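Local coordinates for methyltransferase (Streptomyces regensis, PDB 5N5D), which probably transfers a methyl group from S-adenosylmethionine to a hydroxyl oxygen during biosynthesis of the antibiotic tomaymycin, at residues 78-83 against 87-92; 100-105 against 115-120; 195-200 against 218-223. All blocks are in the same frame, centred on the assembly; numbering follows the deposited sequence.

Interaction 1 (78-83 against 87-92); sequences WLARAL and GRLVTI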
loop_
_atom_site.group_PDB
_atom_site.type_symbol
_atom_site.label_atom_id
_atom_site.label_comp_id
_atom_site.label_asym_id
_atom_site.label_seq_id
_atom_site.Cartn_x
_atom_site.Cartn_y
_atom_site.Cartn_z
ATOM N N TRP A 78 -4.987 2.157 15.094
ATOM C CA TRP A 78 -3.827 1.910 14.243
ATOM C C TRP A 78 -3.169 3.214 13.818
ATOM O O TRP A 78 -1.936 3.319 13.795
ATOM C CB TRP A 78 -4.231 1.100 13.014
ATOM C CG TRP A 78 -4.350 -0.376 13.271
ATOM C CD1 TRP A 78 -5.484 -1.129 13.245
ATOM C CD2 TRP A 78 -3.279 -1.275 13.581
ATOM N NE1 TRP A 78 -5.188 -2.447 13.510
ATOM C CE2 TRP A 78 -3.839 -2.561 13.726
ATOM C CE3 TRP A 78 -1.901 -1.117 13.754
ATOM C CZ2 TRP A 78 -3.065 -3.684 14.034
ATOM C CZ3 TRP A 78 -1.138 -2.231 14.058
ATOM C CH2 TRP A 78 -1.722 -3.497 14.193
ATOM N N LEU A 79 -3.971 4.217 13.465
ATOM C CA LEU A 79 -3.401 5.491 13.040
ATOM C C LEU A 79 -2.738 6.214 14.206
ATOM O O LEU A 79 -1.623 6.730 14.074
ATOM C CB LEU A 79 -4.485 6.368 12.418
ATOM C CG LEU A 79 -4.971 5.926 11.038
ATOM C CD1 LEU A 79 -6.208 6.718 10.669
ATOM C CD2 LEU A 79 -3.889 6.099 9.986
ATOM N N ALA A 80 -3.412 6.269 15.358
ATOM C CA ALA A 80 -2.851 6.978 16.502
ATOM C C ALA A 80 -1.563 6.327 16.978
ATOM O O ALA A 80 -0.656 7.020 17.449
ATOM C CB ALA A 80 -3.870 7.038 17.641
ATOM N N ARG A 81 -1.452 5.002 16.853
ATOM C CA ARG A 81 -0.244 4.327 17.310
ATOM C C ARG A 81 0.949 4.546 16.387
ATOM O O ARG A 81 2.071 4.181 16.760
ATOM C CB ARG A 81 -0.527 2.835 17.482
ATOM C CG ARG A 81 -1.294 2.555 18.759
ATOM C CD ARG A 81 -1.582 1.081 18.974
ATOM N NE ARG A 81 -2.056 0.863 20.336
ATOM C CZ ARG A 81 -2.646 -0.247 20.765
ATOM N NH1 ARG A 81 -2.845 -1.261 19.935
ATOM N NH2 ARG A 81 -3.050 -0.337 22.024
ATOM N N ALA A 82 0.744 5.136 15.212
ATOM C CA ALA A 82 1.845 5.542 14.353
ATOM C C ALA A 82 2.438 6.882 14.769
ATOM O O ALA A 82 3.508 7.248 14.274
ATOM C CB ALA A 82 1.373 5.631 12.903
ATOM N N LEU A 83 1.772 7.614 15.663
ATOM C CA LEU A 83 2.131 8.994 15.932
ATOM C C LEU A 83 3.288 9.105 16.921
ATOM O O LEU A 83 3.420 8.284 17.832
ATOM C CB LEU A 83 0.945 9.752 16.508
ATOM C CG LEU A 83 -0.245 10.000 15.588
ATOM C CD1 LEU A 83 -1.441 10.484 16.397
ATOM C CD2 LEU A 83 0.128 11.014 14.523
ATOM N N GLY A 87 2.315 14.110 18.412
ATOM C CA GLY A 87 1.410 14.026 17.286
ATOM C C GLY A 87 -0.052 14.142 17.688
ATOM O O GLY A 87 -0.410 14.180 18.866
ATOM N N ARG A 88 -0.916 14.197 16.674
ATOM C CA ARG A 88 -2.347 14.217 16.931
ATOM C C ARG A 88 -3.094 13.550 15.789
ATOM O O ARG A 88 -2.741 13.716 14.618
ATOM C CB ARG A 88 -2.877 15.641 17.130
ATOM C CG ARG A 88 -4.328 15.672 17.618
ATOM C CD ARG A 88 -4.543 16.642 18.774
ATOM N NE ARG A 88 -4.502 18.038 18.344
ATOM C CZ ARG A 88 -3.446 18.839 18.446
ATOM N NH1 ARG A 88 -3.529 20.094 18.022
ATOM N NH2 ARG A 88 -2.307 18.405 18.971
ATOM N N LEU A 89 -4.108 12.776 16.160
ATOM C CA LEU A 89 -5.115 12.250 15.251
ATOM C C LEU A 89 -6.403 13.024 15.490
ATOM O O LEU A 89 -6.922 13.047 16.612
ATOM C CB LEU A 89 -5.338 10.754 15.481
ATOM C CG LEU A 89 -6.517 10.152 14.710
ATOM C CD1 LEU A 89 -6.254 10.184 13.215
ATOM C CD2 LEU A 89 -6.797 8.736 15.182
ATOM N N VAL A 90 -6.899 13.677 14.449
ATOM C CA VAL A 90 -8.197 14.334 14.487
ATOM C C VAL A 90 -9.154 13.423 13.743
ATOM O O VAL A 90 -8.924 13.112 12.572
ATOM C CB VAL A 90 -8.135 15.730 13.848
ATOM C CG1 VAL A 90 -9.501 16.407 13.894
ATOM C CG2 VAL A 90 -7.094 16.592 14.551
ATOM N N THR A 91 -10.209 12.967 14.411
ATOM C CA THR A 91 -11.128 12.030 13.782
ATOM C C THR A 91 -12.566 12.502 13.948
ATOM O O THR A 91 -12.929 13.098 14.966
ATOM C CB THR A 91 -10.932 10.604 14.338
ATOM O OG1 THR A 91 -11.749 9.690 13.599
ATOM C CG2 THR A 91 -11.243 10.535 15.835
ATOM N N ILE A 92 -13.373 12.243 12.918
ATOM C CA ILE A 92 -14.732 12.762 12.797
ATOM C C ILE A 92 -15.710 11.604 12.656
ATOM O O ILE A 92 -15.502 10.700 11.840
ATOM C CB ILE A 92 -14.882 13.694 11.579
ATOM C CG1 ILE A 92 -13.850 14.819 11.623
ATOM C CG2 ILE A 92 -16.310 14.249 11.522
ATOM C CD1 ILE A 92 -13.802 15.661 10.352
#

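Interaction 2 (100-105 against 115-120); sequences ESAASR and VEQHVG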
loop_
_atom_site.group_PDB
_atom_site.type_symbol
_atom_site.label_atom_id
_atom_site.label_comp_id
_atom_site.label_asym_id
_atom_site.label_seq_id
_atom_site.Cartn_x
_atom_site.Cartn_y
_atom_site.Cartn_z
ATOM N N GLU A 100 -18.599 7.572 21.043
ATOM C CA GLU A 100 -18.404 7.282 22.461
ATOM C C GLU A 100 -17.784 5.906 22.658
ATOM O O GLU A 100 -16.930 5.724 23.533
ATOM C CB GLU A 100 -19.736 7.391 23.205
ATOM C CG GLU A 100 -20.258 8.824 23.330
ATOM C CD GLU A 100 -21.631 8.908 23.976
ATOM O OE1 GLU A 100 -22.298 7.860 24.115
ATOM O OE2 GLU A 100 -22.049 10.028 24.347
ATOM N N SER A 101 -18.205 4.926 21.856
ATOM C CA SER A 101 -17.570 3.612 21.884
ATOM C C SER A 101 -16.098 3.720 21.502
ATOM O O SER A 101 -15.219 3.174 22.179
ATOM C CB SER A 101 -18.316 2.661 20.943
ATOM O OG SER A 101 -17.743 1.363 20.949
ATOM N N ALA A 102 -15.807 4.455 20.428
ATOM C CA ALA A 102 -14.421 4.640 20.016
ATOM C C ALA A 102 -13.593 5.290 21.118
ATOM O O ALA A 102 -12.435 4.915 21.336
ATOM C CB ALA A 102 -14.369 5.478 18.736
ATOM N N ALA A 103 -14.164 6.274 21.817
ATOM C CA ALA A 103 -13.432 6.930 22.896
ATOM C C ALA A 103 -12.977 5.920 23.940
ATOM O O ALA A 103 -11.852 6.000 24.451
ATOM C CB ALA A 103 -14.304 8.005 23.538
ATOM N N SER A 104 -13.840 4.960 24.269
ATOM C CA SER A 104 -13.474 3.941 25.248
ATOM C C SER A 104 -12.333 3.068 24.739
ATOM O O SER A 104 -11.427 2.713 25.504
ATOM C CB SER A 104 -14.693 3.089 25.583
ATOM O OG SER A 104 -15.705 3.864 26.211
ATOM N N ARG A 105 -12.367 2.700 23.455
ATOM C CA ARG A 105 -11.289 1.905 22.873
ATOM C C ARG A 105 -9.976 2.678 22.857
ATOM O O ARG A 105 -8.912 2.120 23.149
ATOM C CB ARG A 105 -11.648 1.479 21.449
ATOM C CG ARG A 105 -12.972 0.749 21.285
ATOM C CD ARG A 105 -12.974 -0.605 21.958
ATOM N NE ARG A 105 -13.255 -0.535 23.390
ATOM C CZ ARG A 105 -14.467 -0.371 23.912
ATOM N NH1 ARG A 105 -15.526 -0.236 23.123
ATOM N NH2 ARG A 105 -14.622 -0.337 25.229
ATOM N N VAL A 115 -5.527 11.926 20.530
ATOM C CA VAL A 115 -6.695 11.919 19.656
ATOM C C VAL A 115 -7.617 13.072 20.023
ATOM O O VAL A 115 -7.897 13.313 21.202
ATOM C CB VAL A 115 -7.446 10.579 19.717
ATOM C CG1 VAL A 115 -8.613 10.582 18.735
ATOM C CG2 VAL A 115 -6.506 9.434 19.395
ATOM N N GLU A 116 -8.088 13.772 18.997
ATOM C CA GLU A 116 -9.092 14.819 19.113
ATOM C C GLU A 116 -10.307 14.350 18.324
ATOM O O GLU A 116 -10.283 14.337 17.086
ATOM C CB GLU A 116 -8.544 16.139 18.579
ATOM C CG GLU A 116 -9.541 17.269 18.486
ATOM C CD GLU A 116 -8.936 18.481 17.817
ATOM O OE1 GLU A 116 -7.815 18.868 18.212
ATOM O OE2 GLU A 116 -9.561 19.022 16.885
ATOM N N GLN A 117 -11.357 13.945 19.031
ATOM C CA GLN A 117 -12.566 13.451 18.394
ATOM C C GLN A 117 -13.570 14.577 18.180
ATOM O O GLN A 117 -13.724 15.464 19.025
ATOM C CB GLN A 117 -13.219 12.358 19.237
ATOM C CG GLN A 117 -12.421 11.078 19.320
ATOM C CD GLN A 117 -13.209 9.972 19.985
ATOM O OE1 GLN A 117 -12.896 9.554 21.100
ATOM N NE2 GLN A 117 -14.246 9.496 19.306
ATOM N N HIS A 118 -14.275 14.508 17.051
ATOM C CA HIS A 118 -15.366 15.415 16.725
ATOM C C HIS A 118 -16.594 14.594 16.377
ATOM O O HIS A 118 -16.489 13.555 15.717
ATOM C CB HIS A 118 -15.006 16.333 15.552
ATOM C CG HIS A 118 -13.884 17.276 15.850
ATOM N ND1 HIS A 118 -14.090 18.601 16.168
ATOM C CD2 HIS A 118 -12.545 17.082 15.894
ATOM C CE1 HIS A 118 -12.924 19.184 16.389
ATOM N NE2 HIS A 118 -11.971 18.283 16.228
ATOM N N VAL A 119 -17.754 15.060 16.828
ATOM C CA VAL A 119 -19.029 14.408 16.548
ATOM C C VAL A 119 -19.858 15.354 15.689
ATOM O O VAL A 119 -20.169 16.476 16.110
ATOM C CB VAL A 119 -19.773 14.038 17.844
ATOM C CG1 VAL A 119 -21.163 13.499 17.537
ATOM C CG2 VAL A 119 -18.975 13.009 18.622
ATOM N N GLY A 120 -20.224 14.901 14.502
ATOM C CA GLY A 120 -21.087 15.673 13.628
ATOM C C GLY A 120 -20.840 15.318 12.175
ATOM O O GLY A 120 -20.069 14.420 11.846
#

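Interaction 3 (195-200 against 218-223); sequences EMLAGR and GFTLAL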
loop_
_atom_site.group_PDB
_atom_site.type_symbol
_atom_site.label_atom_id
_atom_site.label_comp_id
_atom_site.label_asym_id
_atom_site.label_seq_id
_atom_site.Cartn_x
_atom_site.Cartn_y
_atom_site.Cartn_z
ATOM N N GLU A 195 -11.955 11.285 -11.403
ATOM C CA GLU A 195 -11.871 12.288 -12.459
ATOM C C GLU A 195 -11.118 13.533 -11.992
ATOM O O GLU A 195 -10.342 14.122 -12.757
ATOM C CB GLU A 195 -13.277 12.650 -12.929
ATOM C CG GLU A 195 -13.953 11.544 -13.710
ATOM C CD GLU A 195 -15.434 11.787 -13.902
ATOM O OE1 GLU A 195 -15.909 12.917 -13.624
ATOM O OE2 GLU A 195 -16.121 10.834 -14.311
ATOM N N MET A 196 -11.346 13.964 -10.746
ATOM C CA MET A 196 -10.591 15.086 -10.199
ATOM C C MET A 196 -9.101 14.779 -10.173
ATOM O O MET A 196 -8.277 15.630 -10.524
ATOM C CB MET A 196 -11.081 15.427 -8.790
ATOM C CG MET A 196 -12.491 15.974 -8.725
ATOM S SD MET A 196 -13.163 15.961 -7.047
ATOM C CE MET A 196 -12.237 17.284 -6.282
ATOM N N LEU A 197 -8.735 13.566 -9.757
ATOM C CA LEU A 197 -7.330 13.172 -9.766
ATOM C C LEU A 197 -6.752 13.218 -11.176
ATOM O O LEU A 197 -5.638 13.717 -11.377
ATOM C CB LEU A 197 -7.169 11.778 -9.158
ATOM C CG LEU A 197 -7.283 11.708 -7.638
ATOM C CD1 LEU A 197 -7.432 10.258 -7.194
ATOM C CD2 LEU A 197 -6.057 12.369 -6.984
ATOM N N ALA A 198 -7.500 12.723 -12.169
ATOM C CA ALA A 198 -7.011 12.764 -13.542
ATOM C C ALA A 198 -6.775 14.196 -14.003
ATOM O O ALA A 198 -5.847 14.459 -14.775
ATOM C CB ALA A 198 -8.007 12.082 -14.476
ATOM N N GLY A 199 -7.615 15.129 -13.552
ATOM C CA GLY A 199 -7.617 16.491 -14.046
ATOM C C GLY A 199 -6.650 17.458 -13.404
ATOM O O GLY A 199 -6.650 18.640 -13.771
ATOM N N ARG A 200 -5.815 17.024 -12.462
ATOM C CA ARG A 200 -4.844 17.927 -11.868
ATOM C C ARG A 200 -3.516 17.209 -11.693
ATOM O O ARG A 200 -3.447 15.977 -11.664
ATOM C CB ARG A 200 -5.358 18.489 -10.536
ATOM C CG ARG A 200 -5.618 17.452 -9.468
ATOM C CD ARG A 200 -6.494 18.038 -8.370
ATOM N NE ARG A 200 -5.841 19.181 -7.730
ATOM C CZ ARG A 200 -6.467 20.152 -7.067
ATOM N NH1 ARG A 200 -5.764 21.136 -6.521
ATOM N NH2 ARG A 200 -7.786 20.151 -6.947
ATOM N N GLY A 218 -11.435 -2.061 -2.590
ATOM C CA GLY A 218 -10.173 -1.435 -2.960
ATOM C C GLY A 218 -10.024 -0.075 -2.317
ATOM O O GLY A 218 -10.955 0.459 -1.706
ATOM N N PHE A 219 -8.825 0.489 -2.474
ATOM C CA PHE A 219 -8.513 1.791 -1.914
ATOM C C PHE A 219 -7.730 2.612 -2.922
ATOM O O PHE A 219 -7.134 2.079 -3.863
ATOM C CB PHE A 219 -7.711 1.659 -0.616
ATOM C CG PHE A 219 -6.325 1.086 -0.807
ATOM C CD1 PHE A 219 -6.117 -0.281 -0.841
ATOM C CD2 PHE A 219 -5.227 1.922 -0.918
ATOM C CE1 PHE A 219 -4.836 -0.809 -0.994
ATOM C CE2 PHE A 219 -3.948 1.409 -1.078
ATOM C CZ PHE A 219 -3.750 0.041 -1.111
ATOM N N THR A 220 -7.746 3.925 -2.709
ATOM C CA THR A 220 -6.937 4.868 -3.464
ATOM C C THR A 220 -5.892 5.469 -2.544
ATOM O O THR A 220 -6.202 5.862 -1.416
ATOM C CB THR A 220 -7.796 5.983 -4.062
ATOM O OG1 THR A 220 -8.795 5.406 -4.894
ATOM C CG2 THR A 220 -6.944 6.958 -4.881
ATOM N N LEU A 221 -4.663 5.536 -3.031
ATOM C CA LEU A 221 -3.569 6.177 -2.319
ATOM C C LEU A 221 -3.075 7.331 -3.170
ATOM O O LEU A 221 -2.667 7.128 -4.320
ATOM C CB LEU A 221 -2.439 5.191 -2.023
ATOM C CG LEU A 221 -1.349 5.732 -1.095
ATOM C CD1 LEU A 221 -0.680 4.590 -0.355
ATOM C CD2 LEU A 221 -0.306 6.543 -1.861
ATOM N N ALA A 222 -3.123 8.532 -2.610
ATOM C CA ALA A 222 -2.720 9.744 -3.300
ATOM C C ALA A 222 -1.610 10.439 -2.528
ATOM O O ALA A 222 -1.598 10.448 -1.293
ATOM C CB ALA A 222 -3.910 10.689 -3.470
ATOM N N LEU A 223 -0.663 10.994 -3.274
ATOM C CA LEU A 223 0.426 11.789 -2.731
ATOM C C LEU A 223 0.265 13.216 -3.229
ATOM O O LEU A 223 0.199 13.450 -4.443
ATOM C CB LEU A 223 1.777 11.228 -3.166
ATOM C CG LEU A 223 3.012 12.025 -2.743
ATOM C CD1 LEU A 223 3.195 11.979 -1.241
ATOM C CD2 LEU A 223 4.241 11.477 -3.456
#

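Interaction 1 (78-83 against 87-92)
Leu89 is the main bump of this contact. Its two methyls rest against neighbouring residues of the opposite segment. Leu89 CD1 comes to 4.3 Å from Leu79 CB, and Leu89 CD2 to 4.2 Å from Ala80 CB. The fork thus spreads over the ridge made by these two consecutive residues. The first torsion sets up this reach: CG of Leu89 lies anti to the backbone N (chi1 172°), which carries it toward 78-83. From there CD2 turns to Ala80, and CD1 passes alongside Leu79. CD2 also comes near the backbone N of Ala80, so helix backbone forms part of the hollow's floor.

Leu83 fills the second hollow, farther toward Gly87. Leu83 CD1 lies on the peptide that joins Arg88 to Leu89, 3.5 Å from Arg88 C. Leu83 CD1 is also 4.0 Å from Leu89 CB, so it sits at the base of that side chain. Leu83 CD2 takes a place near Arg88 O, at 3.9 Å. The isobutyl group therefore packs on main chain as much as on side chain.

These pieces belong to a beta-alpha-beta unit of the Rossmann-like fold. Strand 64-68, helix 74-80 and strand 88-93 follow one another, and the contact packs the helix on the second strand. Leu79, Leu83 and Leu89 also touch strand 64-68: Leu79 meets Glu67, Leu83 meets Ile65, and Leu89 meets both.

A type I turn from Ala80 to Leu83 directs the chain out of the helical region. Leu83 N bonds to Ala80 O at 3.1 Å within it. Gly87 has no side chain, and its CA comes within 5.3 Å of the CA of Leu83. Arg88 starts its side chain away from the helix, and its NE makes a weak, long ion pair with Glu116.

Interaction 2 (100-105 against 115-120)
Gln117 meets Ala102 and Ala103 from strand 115-119, and its two sequence neighbours are joined by a short polar bond. His118 NE2 donates to Glu116 OE2 at 2.6 Å, with an N-H...O angle of 162°. The carboxylate oxygen lies almost in the imidazole plane, at the ring edge, and accepts with its anti lone pair. The bond probably helps to hold the rotation of the ring. It spans Gln117 on the face of the strand turned away from helix 96-108.

The contact belongs to a beta-alpha-beta unit of the Rossmann-like fold: strand 88-93, helix 96-108 and strand 115-119. The last strand is an outermost one of the sheet within this chain. Between the two segments, Gln117 of the strand meets two alanines of the helix.

Leu106 of the same helix packs on Gln117 and on Val115, while Val119 rests on Arg96 and Ala99. Ala102 also touches Thr70. At the far end of the segment, Gly120 belongs to the S-adenosylmethionine pocket and touches the bound cofactor.

Gln117 leaves the strand toward the helix. Its CG stands anti to the carbonyl carbon (chi1 -68°), and the chain is extended beyond it (chi2 -171°). The amide is thus carried right up to the helix backbone. Gln117 NE2 lies 4.1 Å from Ala102 CB. It hydrogen-bonds to the carbonyl O of Ala99, one turn before Ala103. That bond is consistent with this orientation of the amide. The oxygen end goes the other way along the helix. Gln117 OE1 makes a close approach to carbon there, 3.2 Å from Ala103 CB and equally near Ala103 CA.

Interaction 3 (195-200 against 218-223)
Leu197 of the helix meets Thr220 of the strand, and flat side chains stand around the pair. Phe153 of helix 149-158 packs on Leu197, while Phe193 and His194 of helix 185-198 pack on Thr220. The contact itself is made by methyl groups.

The setting is the Rossmann-like methyltransferase sheet, at its antiparallel end. Strand 217-224 lies between strand 165-169 and the outermost strand 203-211, in the order 3-2-1-4-5-7-6 usual for this fold. Helix 185-198 covers this part of the sheet.

Within 195-200, Leu197 alone reaches the strand segment. Its CG is placed anti to the carbonyl carbon (chi1 -75°), which sends the forked end toward the sheet. Thr220 and Ala222 both start their side chains toward the helix. Each methyl of the leucine finds its own partner. Leu197 CD1 meets Thr220 CG2 tip to tip, at 4.1 Å. Leu197 CD2 comes to 4.4 Å from Ala222 CB, two residues along the strand. Both are ordinary van der Waals contacts, the second slightly longer. Little surface is buried between the two segments, yet all three touching residues are buried in the assembly.

The second subunit takes part as well. Its Leu21 packs on Leu197, so this residue joins packing within the chain to packing between subunits. The polar branch of Thr220 serves the sheet: while CG2 faces Leu197, OG1 hydrogen-bonds to Ser207 OG.

The three contacts come in series along the chain, with no nesting or crossing. Interaction 1 closes the short connection between helix 74-80 and strand 88-93. That strand runs on into helix 96-108, where interaction 2 opens, and it closes at the outermost strand within this chain on that side, 115-119. These two contacts touch, because their strands are neighbours in the sheet: Leu89 O and Glu116 N lie 2.8 Å apart, probably hydrogen-bonded. Interaction 3 comes last and closes a longer loop, which contains strand 203-211. Its centre is about 28 Å from that of interaction 2, on the opposite side of the chain's centre. The same sheet links all three.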